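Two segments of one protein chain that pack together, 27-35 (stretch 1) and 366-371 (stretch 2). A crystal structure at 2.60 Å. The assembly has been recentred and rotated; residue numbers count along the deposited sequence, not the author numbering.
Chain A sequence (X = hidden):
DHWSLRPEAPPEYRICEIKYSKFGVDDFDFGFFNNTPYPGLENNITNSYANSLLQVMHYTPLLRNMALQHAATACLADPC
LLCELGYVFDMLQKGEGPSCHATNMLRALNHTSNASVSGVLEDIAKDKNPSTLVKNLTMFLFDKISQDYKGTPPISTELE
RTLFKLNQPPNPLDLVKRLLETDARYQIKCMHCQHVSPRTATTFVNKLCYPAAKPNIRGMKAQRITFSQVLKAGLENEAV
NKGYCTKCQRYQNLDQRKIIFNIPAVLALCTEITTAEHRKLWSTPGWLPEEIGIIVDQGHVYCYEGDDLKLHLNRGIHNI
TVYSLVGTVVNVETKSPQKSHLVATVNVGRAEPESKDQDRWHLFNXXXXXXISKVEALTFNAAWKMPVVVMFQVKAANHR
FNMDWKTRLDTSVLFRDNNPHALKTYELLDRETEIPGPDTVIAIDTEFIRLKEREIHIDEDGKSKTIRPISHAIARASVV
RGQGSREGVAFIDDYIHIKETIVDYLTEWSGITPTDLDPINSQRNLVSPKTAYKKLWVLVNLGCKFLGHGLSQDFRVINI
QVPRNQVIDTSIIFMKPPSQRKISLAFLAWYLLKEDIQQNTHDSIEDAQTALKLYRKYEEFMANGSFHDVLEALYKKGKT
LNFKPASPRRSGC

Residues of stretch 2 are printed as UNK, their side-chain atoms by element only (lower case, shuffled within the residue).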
# COMPACT_ATOMS: atom_id res chain seq x y z
N ASP A 27 14.60 -15.07 -9.66
CA ASP A 27 14.49 -16.35 -10.34
C ASP A 27 13.33 -17.18 -9.79
O ASP A 27 12.84 -18.09 -10.46
CB ASP A 27 15.79 -17.14 -10.23
CG ASP A 27 15.94 -18.18 -11.33
OD1 ASP A 27 15.58 -17.88 -12.49
OD2 ASP A 27 16.42 -19.29 -11.02
N PHE A 28 12.89 -16.87 -8.58
CA PHE A 28 11.78 -17.58 -7.94
C PHE A 28 10.50 -17.42 -8.76
O PHE A 28 10.15 -16.31 -9.17
CB PHE A 28 11.57 -17.07 -6.51
CG PHE A 28 10.49 -17.80 -5.76
CD1 PHE A 28 10.77 -18.99 -5.09
CD2 PHE A 28 9.20 -17.30 -5.69
CE1 PHE A 28 9.78 -19.66 -4.39
CE2 PHE A 28 8.21 -17.96 -4.99
CZ PHE A 28 8.51 -19.15 -4.34
N ASP A 29 9.81 -18.53 -8.98
CA ASP A 29 8.64 -18.53 -9.85
C ASP A 29 7.37 -18.07 -9.12
O ASP A 29 6.58 -18.89 -8.66
CB ASP A 29 8.43 -19.93 -10.43
CG ASP A 29 7.41 -19.95 -11.55
OD1 ASP A 29 7.12 -18.87 -12.12
OD2 ASP A 29 6.90 -21.04 -11.86
N PHE A 30 7.19 -16.76 -9.03
CA PHE A 30 6.00 -16.19 -8.41
C PHE A 30 4.76 -16.45 -9.25
O PHE A 30 3.64 -16.51 -8.72
CB PHE A 30 6.18 -14.68 -8.20
CG PHE A 30 7.11 -14.32 -7.08
CD1 PHE A 30 6.71 -14.47 -5.76
CD2 PHE A 30 8.37 -13.81 -7.34
CE1 PHE A 30 7.56 -14.14 -4.72
CE2 PHE A 30 9.22 -13.47 -6.30
CZ PHE A 30 8.82 -13.63 -4.99
N GLY A 31 4.94 -16.59 -10.56
CA GLY A 31 3.84 -16.81 -11.48
C GLY A 31 3.12 -18.13 -11.25
O GLY A 31 2.01 -18.33 -11.73
N PHE A 32 3.77 -19.03 -10.52
CA PHE A 32 3.19 -20.33 -10.19
C PHE A 32 2.06 -20.19 -9.17
O PHE A 32 1.13 -20.99 -9.14
CB PHE A 32 4.27 -21.27 -9.67
CG PHE A 32 3.74 -22.59 -9.16
CD1 PHE A 32 3.39 -23.60 -10.04
CD2 PHE A 32 3.59 -22.81 -7.80
CE1 PHE A 32 2.91 -24.80 -9.57
CE2 PHE A 32 3.10 -24.01 -7.33
CZ PHE A 32 2.76 -25.01 -8.21
N PHE A 33 2.16 -19.16 -8.33
CA PHE A 33 1.22 -18.99 -7.23
C PHE A 33 0.09 -18.02 -7.56
O PHE A 33 -0.86 -17.87 -6.78
CB PHE A 33 1.96 -18.51 -5.97
CG PHE A 33 3.02 -19.47 -5.49
CD1 PHE A 33 4.32 -19.39 -5.97
CD2 PHE A 33 2.71 -20.45 -4.56
CE1 PHE A 33 5.29 -20.26 -5.52
CE2 PHE A 33 3.68 -21.33 -4.12
CZ PHE A 33 4.97 -21.23 -4.60
N ASN A 34 0.18 -17.36 -8.71
CA ASN A 34 -0.83 -16.38 -9.11
C ASN A 34 -1.04 -16.34 -10.62
O ASN A 34 -0.14 -15.97 -11.37
CB ASN A 34 -0.45 -14.99 -8.59
CG ASN A 34 -1.50 -13.94 -8.88
OD1 ASN A 34 -2.65 -14.26 -9.20
ND2 ASN A 34 -1.12 -12.67 -8.76
N ASN A 35 -2.24 -16.72 -11.05
CA ASN A 35 -2.61 -16.68 -12.46
C ASN A 35 -3.68 -15.62 -12.74
O ASN A 35 -4.33 -15.63 -13.78
CB ASN A 35 -3.11 -18.05 -12.92
CG ASN A 35 -2.09 -19.16 -12.69
OD1 ASN A 35 -0.89 -18.95 -12.83
ND2 ASN A 35 -2.58 -20.34 -12.32
N UNK A 366 -0.74 -13.86 0.77
CA UNK A 366 0.53 -13.24 0.38
C UNK A 366 0.64 -13.17 -1.14
O UNK A 366 -0.21 -12.56 -1.80
o UNK A 366 1.72 -12.63 2.92
o UNK A 366 2.07 -14.77 3.21
c UNK A 366 1.71 -14.01 0.98
c UNK A 366 1.85 -13.79 2.48
N UNK A 367 1.67 -13.79 -1.71
CA UNK A 367 1.86 -13.74 -3.15
C UNK A 367 1.11 -14.87 -3.85
O UNK A 367 1.21 -15.04 -5.07
c UNK A 367 4.09 -14.96 -2.92
c UNK A 367 3.35 -13.79 -3.51
c UNK A 367 5.41 -15.91 -1.14
c UNK A 367 4.87 -17.23 -3.06
c UNK A 367 4.72 -14.85 -1.69
c UNK A 367 5.48 -17.11 -1.83
c UNK A 367 4.18 -16.16 -3.60
N UNK A 368 0.35 -15.65 -3.08
CA UNK A 368 -0.51 -16.68 -3.65
C UNK A 368 -1.94 -16.16 -3.76
O UNK A 368 -2.64 -16.03 -2.76
o UNK A 368 -1.30 -18.95 -3.34
c UNK A 368 -0.46 -17.95 -2.80
N UNK A 369 -2.36 -15.88 -4.99
CA UNK A 369 -3.68 -15.31 -5.23
C UNK A 369 -4.58 -16.29 -5.98
O UNK A 369 -4.16 -16.90 -6.97
c UNK A 369 -4.96 -13.39 -6.24
c UNK A 369 -3.58 -14.00 -6.04
c UNK A 369 -2.66 -13.02 -5.33
N UNK A 370 -5.81 -16.43 -5.52
CA UNK A 370 -6.75 -17.38 -6.10
C UNK A 370 -8.18 -16.87 -6.02
O UNK A 370 -8.56 -16.22 -5.04
n UNK A 370 -3.63 -19.92 -4.70
c UNK A 370 -6.01 -21.14 -5.57
c UNK A 370 -6.63 -18.73 -5.39
n UNK A 370 -4.67 -21.52 -5.99
n UNK A 370 -2.37 -21.33 -6.00
c UNK A 370 -3.56 -20.92 -5.56
c UNK A 370 -6.54 -19.93 -6.32
N UNK A 371 -8.97 -17.16 -7.05
CA UNK A 371 -10.38 -16.78 -7.05
C UNK A 371 -11.20 -17.77 -6.26
O UNK A 371 -10.98 -18.98 -6.33
O HOH W 1 -3.51 -18.46 -9.33

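Position 366 carries four side-chain atoms, two carbons and two oxygens, with both oxygens on the second carbon. The nearest approach to stretch 1 is 8.2 Å, from the first side-chain carbon (CB) of position 366 to CE1 of Phe30, and both oxygens are hydrogen-bonded elsewhere in the structure. A carboxylate one methylene removed from CA is aspartate, since glutamate would need a further carbon. Asp366 therefore precedes the contact without taking part in it.

Position 367 has seven carbons and no heteroatom: one carbon leads to a closed ring of six. The ring lies among three aromatic side chains of stretch 1, those of Phe28, Phe30 and Phe33. An unsubstituted six-membered ring on a single methylene is phenylalanine; tyrosine would add an oxygen. The CA-to-CB bond of Phe367 points sideways, yet the end of the side chain comes nearer to stretch 1; chi1 is 55° (p). Its CE1 lies 3.7 Å from CD1 of Phe33, directing the edge of the Phe367 ring at the face of Phe33, with centroids 5.1 Å apart and planes at 87°. Toward Phe30 the roles reverse: the edge of Phe30 meets the face of Phe367, with CD1 of Phe30 3.7 Å from CD1 of Phe367 and planes at 89°. Phe28 adds an offset edge-to-face pair, its centroid 5.9 Å from that of Phe367.

Position 368 has two side-chain atoms, a carbon and then an oxygen. CB at position 368 is 4.0 Å from CB of Phe33. A single carbon bearing one oxygen defines serine. The backbone also approaches: CA of Ser368 lies 3.4 Å from O of Phe33, with an angle of 142° at the hydrogen, a CA-H...O contact.

Position 369 shows three carbons, one bearing the other two. CB at position 369 is 3.3 Å from OD1 of Asn34. Branching at the first carbon, with no oxygen, identifies valine. The backbone supplies the polar link: N of Val369 donates to O of Phe33 over 3.1 Å, with an N-H...O angle of 137°.

Position 370 has three carbons, a nitrogen, and a carbon carrying two more nitrogens. One terminal nitrogen of position 370 is 3.9 Å from O of Phe33. This chain ending in a guanidinium is arginine. NH1 of Arg370 donates to OG of Ser368 at 2.9 Å and 163°, tying the side chain back to its own strand.

Position 371 has no side-chain atoms and is glycine. Gly371 makes no contact with stretch 1.

The contact, burying 368 Å² over both sides, combines aromatic packing with a sparse backbone link. Nearly perpendicular rings let Phe367 present a face to Phe30 and an edge to Phe33, and it has the largest covered area of any residue here. Beside this cluster, the carbonyl of Phe33 receives the one direct hydrogen bond between the stretches. Water 1 extends the polar connection, accepting from N of Asn35 at 2.8 Å and donating to O of Val369 at 2.9 Å.

Stretch 2 (366-371) DFSVRG
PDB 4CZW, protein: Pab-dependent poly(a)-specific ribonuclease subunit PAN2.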